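Local atomic coordinates of nitrogen regulatory protein P-II (Thiomonas arsenitoxydans, PDB entry 5D4P), a protein that binds adenine nucleotides between the subunits of its trimer and probably regulates the activity of partner proteins. Residues Leu9-Ile14 with Met65-Val70; Glu22-Leu27 with Glu80-Phe85; Ile15-His20 with Ala88-Val93. All coordinates share one frame; numbering follows the deposited sequence.

Interaction 1: Leu9-Ile14 with Met65-Val70; sequences LKKLEI and MIIAAV. With ADP (adenosine-5'-diphosphate), chain D.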
loop_
_atom_site.group_PDB
_atom_site.type_symbol
_atom_site.label_atom_id
_atom_site.label_comp_id
_atom_site.label_asym_id
_atom_site.label_seq_id
_atom_site.Cartn_x
_atom_site.Cartn_y
_atom_site.Cartn_z
ATOM N N LEU C 9 3.292 -15.668 -2.791
ATOM C CA LEU C 9 4.159 -14.805 -3.541
ATOM C C LEU C 9 4.700 -13.799 -2.535
ATOM O O LEU C 9 4.248 -13.769 -1.385
ATOM C CB LEU C 9 3.395 -14.116 -4.665
ATOM C CG LEU C 9 4.089 -13.887 -6.002
ATOM C CD1 LEU C 9 4.119 -15.197 -6.804
ATOM C CD2 LEU C 9 3.423 -12.770 -6.763
ATOM N N LYS C 10 5.660 -12.984 -2.951
ATOM C CA LYS C 10 6.119 -11.886 -2.110
ATOM C C LYS C 10 5.716 -10.576 -2.758
ATOM O O LYS C 10 5.544 -10.506 -3.969
ATOM C CB LYS C 10 7.639 -11.926 -1.910
ATOM C CG LYS C 10 8.186 -13.213 -1.321
ATOM C CD LYS C 10 8.114 -13.236 0.195
ATOM C CE LYS C 10 8.705 -14.534 0.733
ATOM N NZ LYS C 10 8.495 -14.661 2.202
ATOM N N LYS C 11 5.548 -9.537 -1.958
ATOM C CA LYS C 11 5.318 -8.223 -2.522
ATOM C C LYS C 11 6.345 -7.259 -1.943
ATOM O O LYS C 11 6.443 -7.096 -0.725
ATOM C CB LYS C 11 3.908 -7.732 -2.225
ATOM C CG LYS C 11 3.478 -6.589 -3.099
ATOM C CD LYS C 11 2.236 -5.881 -2.588
ATOM C CE LYS C 11 2.582 -4.973 -1.425
ATOM N NZ LYS C 11 1.429 -4.125 -1.025
ATOM N N LEU C 12 7.106 -6.618 -2.827
ATOM C CA LEU C 12 8.094 -5.634 -2.404
ATOM C C LEU C 12 7.506 -4.236 -2.494
ATOM O O LEU C 12 6.918 -3.875 -3.516
ATOM C CB LEU C 12 9.354 -5.717 -3.270
ATOM C CG LEU C 12 10.489 -6.667 -2.877
ATOM C CD1 LEU C 12 9.946 -8.032 -2.558
ATOM C CD2 LEU C 12 11.586 -6.727 -3.945
ATOM N N GLU C 13 7.684 -3.448 -1.437
ATOM C CA GLU C 13 7.429 -2.008 -1.490
ATOM C C GLU C 13 8.766 -1.273 -1.378
ATOM O O GLU C 13 9.465 -1.394 -0.360
ATOM C CB GLU C 13 6.477 -1.556 -0.375
ATOM C CG GLU C 13 5.047 -2.113 -0.515
ATOM C CD GLU C 13 4.122 -1.684 0.605
ATOM O OE1 GLU C 13 4.612 -1.141 1.621
ATOM O OE2 GLU C 13 2.900 -1.922 0.481
ATOM N N ILE C 14 9.117 -0.527 -2.427
ATOM C CA ILE C 14 10.418 0.125 -2.511
ATOM C C ILE C 14 10.241 1.633 -2.502
ATOM O O ILE C 14 9.712 2.204 -3.448
ATOM C CB ILE C 14 11.176 -0.306 -3.774
ATOM C CG1 ILE C 14 11.288 -1.828 -3.826
ATOM C CG2 ILE C 14 12.574 0.342 -3.825
ATOM C CD1 ILE C 14 11.451 -2.399 -5.258
ATOM N N MET C 65 7.058 5.340 -4.515
ATOM C CA MET C 65 7.079 3.954 -4.063
ATOM C C MET C 65 6.818 2.977 -5.227
ATOM O O MET C 65 5.838 3.099 -5.961
ATOM C CB MET C 65 6.055 3.720 -2.932
ATOM C CG MET C 65 5.999 2.253 -2.454
ATOM S SD MET C 65 4.913 1.952 -1.013
ATOM C CE MET C 65 3.367 2.451 -1.729
ATOM N N ILE C 66 7.728 2.030 -5.405
ATOM C CA ILE C 66 7.591 1.004 -6.423
ATOM C C ILE C 66 7.105 -0.295 -5.799
ATOM O O ILE C 66 7.799 -0.871 -4.955
ATOM C CB ILE C 66 8.932 0.757 -7.140
ATOM C CG1 ILE C 66 9.421 2.053 -7.800
ATOM C CG2 ILE C 66 8.801 -0.374 -8.156
ATOM C CD1 ILE C 66 10.846 1.978 -8.271
ATOM N N ILE C 67 5.927 -0.760 -6.238
ATOM C CA ILE C 67 5.322 -2.004 -5.748
ATOM C C ILE C 67 5.568 -3.118 -6.742
ATOM O O ILE C 67 5.180 -3.007 -7.913
ATOM C CB ILE C 67 3.797 -1.873 -5.549
ATOM C CG1 ILE C 67 3.464 -0.667 -4.674
ATOM C CG2 ILE C 67 3.213 -3.182 -5.006
ATOM C CD1 ILE C 67 2.037 -0.194 -4.810
ATOM N N ALA C 68 6.207 -4.195 -6.293
ATOM C CA ALA C 68 6.534 -5.280 -7.209
ATOM C C ALA C 68 6.238 -6.635 -6.601
ATOM O O ALA C 68 6.823 -7.008 -5.585
ATOM C CB ALA C 68 7.998 -5.195 -7.640
ATOM N N ALA C 69 5.298 -7.353 -7.204
ATOM C CA ALA C 69 4.998 -8.715 -6.775
ATOM C C ALA C 69 5.921 -9.695 -7.486
ATOM O O ALA C 69 5.980 -9.722 -8.715
ATOM C CB ALA C 69 3.540 -9.050 -7.038
ATOM N N VAL C 70 6.655 -10.492 -6.713
ATOM C CA VAL C 70 7.670 -11.370 -7.286
ATOM C C VAL C 70 7.706 -12.730 -6.619
ATOM O O VAL C 70 7.428 -12.842 -5.432
ATOM C CB VAL C 70 9.075 -10.723 -7.180
ATOM C CG1 VAL C 70 9.015 -9.297 -7.697
ATOM C CG2 VAL C 70 9.559 -10.724 -5.731
HETATM P PB ADP D . -0.781 -5.807 -19.839
HETATM O O1B ADP D . 0.143 -4.673 -20.205
HETATM O O2B ADP D . -2.132 -5.757 -20.502
HETATM O O3B ADP D . -0.140 -7.175 -19.898
HETATM P PA ADP D . -0.945 -6.449 -17.013
HETATM O O1A ADP D . 0.202 -7.414 -17.202
HETATM O O2A ADP D . -2.303 -6.965 -16.591
HETATM O O3A ADP D . -1.110 -5.473 -18.288
HETATM O "O5'" ADP D . -0.531 -5.406 -15.848
HETATM C "C5'" ADP D . -1.404 -4.309 -15.573
HETATM C "C4'" ADP D . -0.849 -3.422 -14.472
HETATM O "O4'" ADP D . -0.881 -4.147 -13.250
HETATM C "C3'" ADP D . 0.614 -3.039 -14.661
HETATM O "O3'" ADP D . 0.756 -1.826 -15.392
HETATM C "C2'" ADP D . 1.108 -2.878 -13.240
HETATM O "O2'" ADP D . 0.798 -1.573 -12.775
HETATM C "C1'" ADP D . 0.265 -3.865 -12.454
HETATM N N9 ADP D . 1.095 -5.079 -12.323
HETATM C C8 ADP D . 1.189 -6.106 -13.200
HETATM N N7 ADP D . 2.073 -7.035 -12.767
HETATM C C5 ADP D . 2.556 -6.587 -11.589
HETATM C C6 ADP D . 3.523 -7.067 -10.577
HETATM N N6 ADP D . 4.176 -8.248 -10.731
HETATM N N1 ADP D . 3.730 -6.283 -9.497
HETATM C C2 ADP D . 3.097 -5.103 -9.312
HETATM N N3 ADP D . 2.213 -4.599 -10.185
HETATM C C4 ADP D . 1.911 -5.294 -11.310
#
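Leu9-Ile14 and Met65-Val70 pair as antiparallel strands in the middle of the sheet, a buried contact close to the centre of the chain. Six backbone hydrogen bonds join them in the hydrogen-bonded pairs Lys10-Val70, Leu12-Ala68 and Ile14-Ile66. The straightest runs from Leu12 N to Ala68 O (2.8 Å, N-H...O angle 175°). Side chains alternate between the two faces. Leu12, Ile14, Ile66 and Val70 lie on the helix-covered side, where the Leu12 and Val70 side chains cross at about a right angle, CD1 to CG2, and Ile14 CB packs on Ile66 CB at 4.2 Å; Leu78, Phe82 and Phe86 of helix 72-88 close over Leu12 and Ile14. This is the ferredoxin-like fold of P-II proteins, two helices on one face of an antiparallel sheet, with the other face turned to the trimer centre. On that inner face the aliphatic part of Lys11 slants over Ile67, CD to CG2 at 3.8 Å. With CG anti to the backbone N (chi1 -163°) and a bend at chi3 (77°), NZ comes round to OE2 of Glu13 on its own strand at 3.0 Å, on the anti side of the carboxylate. NZ also forms a salt bridge with Glu13 OE1 of the second subunit, while OE1 of this Glu13 takes Lys11 of the third. A methionine in place of Lys11 would probably leave both glutamates, Glu13 of its own strand and Glu13 of the second subunit, without this charged partner. Met65 SD lies against Glu13 CB at 3.9 Å. Farther along, Ala69 reads the Watson-Crick edge of the ADP adenine: its N donates to N1 at 3.0 Å and its O accepts from N6 at 3.1 Å, while Leu9 CD2 packs on its CB.

Interaction 2: Glu22-Leu27 with Glu80-Phe85; sequences EFATDL and EGFQPF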
loop_
_atom_site.group_PDB
_atom_site.type_symbol
_atom_site.label_atom_id
_atom_site.label_comp_id
_atom_site.label_asym_id
_atom_site.label_seq_id
_atom_site.Cartn_x
_atom_site.Cartn_y
_atom_site.Cartn_z
ATOM N N GLU C 22 14.692 4.961 -12.828
ATOM C CA GLU C 22 15.193 4.115 -13.924
ATOM C C GLU C 22 16.192 3.067 -13.431
ATOM O O GLU C 22 16.155 1.920 -13.868
ATOM C CB GLU C 22 15.820 4.957 -15.038
ATOM N N PHE C 23 17.069 3.444 -12.510
ATOM C CA PHE C 23 17.974 2.468 -11.914
ATOM C C PHE C 23 17.183 1.312 -11.271
ATOM O O PHE C 23 17.558 0.141 -11.382
ATOM C CB PHE C 23 18.873 3.119 -10.865
ATOM C CG PHE C 23 19.670 2.123 -10.065
ATOM C CD1 PHE C 23 20.894 1.661 -10.534
ATOM C CD2 PHE C 23 19.186 1.624 -8.865
ATOM C CE1 PHE C 23 21.625 0.734 -9.812
ATOM C CE2 PHE C 23 19.908 0.695 -8.139
ATOM C CZ PHE C 23 21.127 0.247 -8.614
ATOM N N ALA C 24 16.115 1.667 -10.564
ATOM C CA ALA C 24 15.296 0.696 -9.848
ATOM C C ALA C 24 14.535 -0.224 -10.796
ATOM O O ALA C 24 14.534 -1.442 -10.623
ATOM C CB ALA C 24 14.319 1.409 -8.905
ATOM N N THR C 25 13.872 0.358 -11.785
ATOM C CA THR C 25 13.063 -0.447 -12.682
ATOM C C THR C 25 13.985 -1.261 -13.607
ATOM O O THR C 25 13.626 -2.369 -14.014
ATOM C CB THR C 25 12.067 0.417 -13.494
ATOM O OG1 THR C 25 12.772 1.330 -14.330
ATOM C CG2 THR C 25 11.142 1.195 -12.563
ATOM N N ASP C 26 15.174 -0.724 -13.917
ATOM C CA ASP C 26 16.190 -1.480 -14.677
ATOM C C ASP C 26 16.560 -2.740 -13.913
ATOM O O ASP C 26 16.586 -3.834 -14.470
ATOM C CB ASP C 26 17.470 -0.666 -14.929
ATOM C CG ASP C 26 17.363 0.277 -16.127
ATOM O OD1 ASP C 26 16.383 0.185 -16.891
ATOM O OD2 ASP C 26 18.278 1.112 -16.312
ATOM N N LEU C 27 16.822 -2.572 -12.621
ATOM C CA LEU C 27 17.176 -3.688 -11.757
ATOM C C LEU C 27 16.049 -4.714 -11.705
ATOM O O LEU C 27 16.300 -5.919 -11.794
ATOM C CB LEU C 27 17.495 -3.197 -10.347
ATOM C CG LEU C 27 17.856 -4.307 -9.358
ATOM C CD1 LEU C 27 18.983 -5.182 -9.917
ATOM C CD2 LEU C 27 18.216 -3.736 -7.990
ATOM N N GLU C 80 19.972 -8.202 -2.845
ATOM C CA GLU C 80 21.410 -8.051 -3.039
ATOM C C GLU C 80 21.683 -6.954 -4.069
ATOM O O GLU C 80 22.620 -6.164 -3.918
ATOM C CB GLU C 80 22.053 -9.369 -3.458
ATOM C CG GLU C 80 22.534 -10.170 -2.268
ATOM C CD GLU C 80 23.313 -11.393 -2.673
ATOM O OE1 GLU C 80 22.685 -12.419 -3.008
ATOM O OE2 GLU C 80 24.558 -11.323 -2.658
ATOM N N GLY C 81 20.853 -6.917 -5.109
ATOM C CA GLY C 81 20.950 -5.907 -6.142
ATOM C C GLY C 81 20.679 -4.523 -5.583
ATOM O O GLY C 81 21.321 -3.553 -5.988
ATOM N N PHE C 82 19.713 -4.426 -4.672
ATOM C CA PHE C 82 19.351 -3.147 -4.062
ATOM C C PHE C 82 20.250 -2.787 -2.886
ATOM O O PHE C 82 20.195 -1.672 -2.373
ATOM C CB PHE C 82 17.895 -3.145 -3.606
ATOM C CG PHE C 82 16.927 -2.802 -4.693
ATOM C CD1 PHE C 82 16.852 -1.516 -5.182
ATOM C CD2 PHE C 82 16.093 -3.762 -5.220
ATOM C CE1 PHE C 82 15.973 -1.195 -6.193
ATOM C CE2 PHE C 82 15.207 -3.448 -6.221
ATOM C CZ PHE C 82 15.150 -2.161 -6.708
ATOM N N GLN C 83 21.037 -3.746 -2.422
ATOM C CA GLN C 83 21.866 -3.507 -1.252
ATOM C C GLN C 83 22.861 -2.357 -1.473
ATOM O O GLN C 83 22.947 -1.450 -0.647
ATOM C CB GLN C 83 22.607 -4.774 -0.844
ATOM C CG GLN C 83 23.612 -4.531 0.275
ATOM C CD GLN C 83 24.202 -5.810 0.821
ATOM O OE1 GLN C 83 23.476 -6.727 1.208
ATOM N NE2 GLN C 83 25.527 -5.884 0.854
ATOM N N PRO C 84 23.620 -2.391 -2.578
ATOM C CA PRO C 84 24.550 -1.272 -2.769
ATOM C C PRO C 84 23.797 0.051 -2.930
ATOM O O PRO C 84 24.284 1.085 -2.489
ATOM C CB PRO C 84 25.313 -1.650 -4.045
ATOM C CG PRO C 84 25.059 -3.104 -4.242
ATOM C CD PRO C 84 23.706 -3.366 -3.673
ATOM N N PHE C 85 22.602 0.007 -3.514
ATOM C CA PHE C 85 21.846 1.230 -3.736
ATOM C C PHE C 85 21.456 1.906 -2.423
ATOM O O PHE C 85 21.737 3.090 -2.248
ATOM C CB PHE C 85 20.601 0.959 -4.587
ATOM C CG PHE C 85 19.717 2.173 -4.780
ATOM C CD1 PHE C 85 19.992 3.098 -5.780
ATOM C CD2 PHE C 85 18.607 2.385 -3.960
ATOM C CE1 PHE C 85 19.191 4.214 -5.960
ATOM C CE2 PHE C 85 17.801 3.503 -4.127
ATOM C CZ PHE C 85 18.093 4.424 -5.129
#
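Leu27 reaches from helix 21-31 into the groove beside Gly81 and Phe82 of helix 72-88, an apolar contact between the two helices. CB leads toward the partner helix, with CG anti to the backbone N (chi1 179°). CG comes within 4.2 Å of Phe82 CE2, and CD2 then sits over the ring centre, 3.4 Å from the centroid and only 9° off the normal, a CH-pi contact. The same methyl lies 3.5 Å from the carbonyl C of Gly81, where a side chain on the glycine would crowd the other methyl, CD1. Next to it, Ala24 CB approaches Phe82 CE1 at 4.1 Å. One turn back, Phe23 meets Phe85: the planes are near parallel (17°) but slid so far apart that the rings barely overlap, with CE2 3.4 Å from Phe85 CD1. Phe85 also stacks on His89 and meets His20 edge-to-face, which extends the aromatic cluster beyond the helices. The segments run antiparallel, their axes 10.9 Å apart, a separation filled by these large side chains. Both belong to the helical layer on the sheet of the ferredoxin-like fold, where Ala24 touches Leu16. With no hydrogen bond or salt bridge between the two segments, this pairing depends on shape, dispersion and methyl-to-ring contact.

Interaction 3: Ile15-His20 with Ala88-Val93; sequences ILEGAH and AHSGVV. With ADP (adenosine-5'-diphosphate), chain J; BCT (bicarbonate ion), chain G; BCT (bicarbonate ion), chain M.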
loop_
_atom_site.group_PDB
_atom_site.type_symbol
_atom_site.label_atom_id
_atom_site.label_comp_id
_atom_site.label_asym_id
_atom_site.label_seq_id
_atom_site.Cartn_x
_atom_site.Cartn_y
_atom_site.Cartn_z
ATOM N N ILE C 15 10.647 2.275 -1.413
ATOM C CA ILE C 15 10.491 3.719 -1.310
ATOM C C ILE C 15 11.848 4.437 -1.531
ATOM O O ILE C 15 12.841 4.165 -0.841
ATOM C CB ILE C 15 9.891 4.105 0.054
ATOM C CG1 ILE C 15 8.508 3.464 0.236
ATOM C CG2 ILE C 15 9.778 5.602 0.195
ATOM C CD1 ILE C 15 8.037 3.433 1.676
ATOM N N LEU C 16 11.887 5.338 -2.503
ATOM C CA LEU C 16 13.129 6.035 -2.852
ATOM C C LEU C 16 12.844 7.292 -3.689
ATOM O O LEU C 16 11.731 7.472 -4.171
ATOM C CB LEU C 16 14.087 5.076 -3.590
ATOM C CG LEU C 16 13.508 4.222 -4.729
ATOM C CD1 LEU C 16 12.962 5.084 -5.834
ATOM C CD2 LEU C 16 14.572 3.296 -5.304
ATOM N N GLU C 17 13.858 8.132 -3.905
ATOM C CA GLU C 17 13.675 9.361 -4.697
ATOM C C GLU C 17 13.399 9.038 -6.170
ATOM O O GLU C 17 14.016 8.134 -6.741
ATOM C CB GLU C 17 14.897 10.306 -4.561
ATOM C CG GLU C 17 15.080 10.923 -3.139
ATOM C CD GLU C 17 16.413 11.676 -2.948
ATOM O OE1 GLU C 17 17.174 11.798 -3.936
ATOM O OE2 GLU C 17 16.684 12.184 -1.820
ATOM N N GLY C 18 12.461 9.775 -6.771
ATOM C CA GLY C 18 12.051 9.545 -8.153
ATOM C C GLY C 18 13.202 9.644 -9.155
ATOM O O GLY C 18 13.167 9.039 -10.227
ATOM N N ALA C 19 14.228 10.407 -8.797
ATOM C CA ALA C 19 15.410 10.570 -9.645
ATOM C C ALA C 19 16.090 9.227 -9.948
ATOM O O ALA C 19 16.831 9.109 -10.912
ATOM C CB ALA C 19 16.379 11.501 -9.000
ATOM N N HIS C 20 15.860 8.233 -9.101
ATOM C CA HIS C 20 16.480 6.928 -9.274
ATOM C C HIS C 20 15.489 5.885 -9.753
ATOM O O HIS C 20 15.709 4.690 -9.581
ATOM C CB HIS C 20 17.117 6.481 -7.964
ATOM C CG HIS C 20 18.074 7.483 -7.413
ATOM N ND1 HIS C 20 17.914 8.068 -6.176
ATOM C CD2 HIS C 20 19.191 8.031 -7.951
ATOM C CE1 HIS C 20 18.898 8.926 -5.973
ATOM N NE2 HIS C 20 19.686 8.921 -7.034
ATOM N N ALA C 88 23.949 3.446 -0.441
ATOM C CA ALA C 88 24.384 4.718 -0.997
ATOM C C ALA C 88 23.302 5.818 -0.988
ATOM O O ALA C 88 23.620 7.015 -1.012
ATOM C CB ALA C 88 24.852 4.498 -2.420
ATOM N N HIS C 89 22.035 5.412 -0.971
ATOM C CA HIS C 89 20.906 6.337 -1.127
ATOM C C HIS C 89 19.809 6.208 -0.087
ATOM O O HIS C 89 19.713 5.188 0.599
ATOM C CB HIS C 89 20.267 6.179 -2.500
ATOM C CG HIS C 89 21.084 6.748 -3.603
ATOM N ND1 HIS C 89 21.124 8.100 -3.860
ATOM C CD2 HIS C 89 21.907 6.163 -4.506
ATOM C CE1 HIS C 89 21.938 8.325 -4.879
ATOM N NE2 HIS C 89 22.426 7.168 -5.288
ATOM N N SER C 90 18.957 7.235 -0.027
ATOM C CA SER C 90 17.832 7.290 0.915
ATOM C C SER C 90 16.733 6.295 0.548
ATOM O O SER C 90 16.561 5.943 -0.625
ATOM C CB SER C 90 17.247 8.707 0.950
ATOM O OG SER C 90 18.213 9.647 1.395
ATOM N N GLY C 91 15.988 5.823 1.542
ATOM C CA GLY C 91 14.866 4.942 1.249
ATOM C C GLY C 91 14.880 3.571 1.906
ATOM O O GLY C 91 15.864 3.170 2.532
ATOM N N VAL C 92 13.795 2.828 1.707
ATOM C CA VAL C 92 13.601 1.540 2.366
ATOM C C VAL C 92 12.923 0.505 1.456
ATOM O O VAL C 92 12.246 0.842 0.461
ATOM C CB VAL C 92 12.727 1.682 3.670
ATOM C CG1 VAL C 92 13.432 2.539 4.734
ATOM C CG2 VAL C 92 11.382 2.279 3.341
ATOM N N VAL C 93 13.115 -0.763 1.816
ATOM C CA VAL C 93 12.431 -1.869 1.170
ATOM C C VAL C 93 11.635 -2.693 2.203
ATOM O O VAL C 93 12.190 -3.168 3.210
ATOM C CB VAL C 93 13.412 -2.816 0.444
ATOM C CG1 VAL C 93 12.646 -3.996 -0.172
ATOM C CG2 VAL C 93 14.220 -2.075 -0.601
HETATM P PB ADP J . 17.427 10.020 5.005
HETATM O O1B ADP J . 17.880 10.844 3.823
HETATM O O2B ADP J . 18.561 9.518 5.876
HETATM O O3B ADP J . 16.272 10.660 5.749
HETATM P PA ADP J . 15.852 7.595 5.115
HETATM O O1A ADP J . 16.064 6.240 4.489
HETATM O O2A ADP J . 15.972 7.712 6.623
HETATM O O3A ADP J . 16.782 8.693 4.345
HETATM O "O5'" ADP J . 14.412 8.114 4.648
HETATM C "C5'" ADP J . 13.971 8.028 3.292
HETATM C "C4'" ADP J . 12.440 7.958 3.200
HETATM O "O4'" ADP J . 12.007 6.602 3.304
HETATM C "C3'" ADP J . 11.683 8.677 4.309
HETATM O "O3'" ADP J . 11.530 10.078 4.065
HETATM C "C2'" ADP J . 10.354 7.929 4.350
HETATM O "O2'" ADP J . 9.445 8.362 3.341
HETATM C "C1'" ADP J . 10.742 6.517 3.975
HETATM N N9 ADP J . 10.917 5.821 5.262
HETATM C C8 ADP J . 12.061 5.781 5.982
HETATM N N7 ADP J . 11.878 5.070 7.121
HETATM C C5 ADP J . 10.597 4.664 7.140
HETATM C C6 ADP J . 9.746 3.885 8.059
HETATM N N6 ADP J . 10.245 3.385 9.207
HETATM N N1 ADP J . 8.462 3.681 7.705
HETATM C C2 ADP J . 7.947 4.170 6.569
HETATM N N3 ADP J . 8.658 4.902 5.700
HETATM C C4 ADP J . 9.967 5.168 5.921
HETATM C C BCT G . 15.406 -2.189 4.589
HETATM O O1 BCT G . 16.469 -2.496 5.135
HETATM O O2 BCT G . 14.948 -1.149 4.090
HETATM O O3 BCT G . 14.544 -3.303 4.338
HETATM C C BCT M . 23.904 4.451 -7.458
HETATM O O1 BCT M . 24.270 5.553 -7.039
HETATM O O2 BCT M . 23.055 4.099 -8.280
HETATM O O3 BCT M . 24.497 3.316 -6.784
HETATM O O HOH W 1 16.635 7.616 -2.857
HETATM O O HOH W 2 18.876 11.753 -0.368
#
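His20 and His89 each turn CG anti to their own carbonyl carbon (chi1 -54° and -74°), which brings the imidazoles together with centroids 4.0 Å apart and planes inclined at 52°. His20 NE2 comes within 3.2 Å of His89 CE1, while His89 NE2 donates to a bicarbonate ion, probably from the crystallisation liquor. Ile15 and Val92 form an antiparallel hydrogen-bonded pair, Ile15 N to Val92 O at 2.8 Å and Val92 N back to Ile15 O at 3.0 Å. Their side chains point the same way, with Ile15 CD1 3.9 Å from Val92 CG2. At Gly91, CA passes so close to Ile15 O (3.0 Å) that a CB would clash. Between the segments, one water accepts from Glu17 N and donates to Ser90 O, and another donates to Glu17 OE2, itself bonded to Tyr51, and to Ser90 OG. Ser90 OG also donates to the beta-phosphate oxygen O1B of ADP at 2.7 Å, and Gly91 N donates to its alpha-phosphate oxygen O1A at 3.0 Å. Ala69, Thr37 and Lys105 of the third subunit bind the same nucleotide from across the interface, in the cleft between subunits that is typical of P-II trimers.

Overall arrangement
From the N terminus, strand 7-17 supplies first Leu9-Ile14 to interaction 1 and then Ile15-His20 to interaction 3, before helix 21-31 brings Glu22-Leu27 into interaction 2. Interaction 1 closes its loop at strand 63-70; helix 72-88 then closes interaction 2, and the start of strand 92-100 closes interaction 3. Interaction 1 thus crosses both others, whereas interaction 2 is nested within the loop of interaction 3. Together they join three neighbouring strands to the helical layer: Ile66 CD1 packs on Ala24 CB (3.6 Å), and Phe85 CE2 on Leu16 CD2 (3.4 Å). Interactions 1 and 3 each contribute to an intersubunit ADP site, one to the adenine and the other to the phosphates, of two different nucleotides.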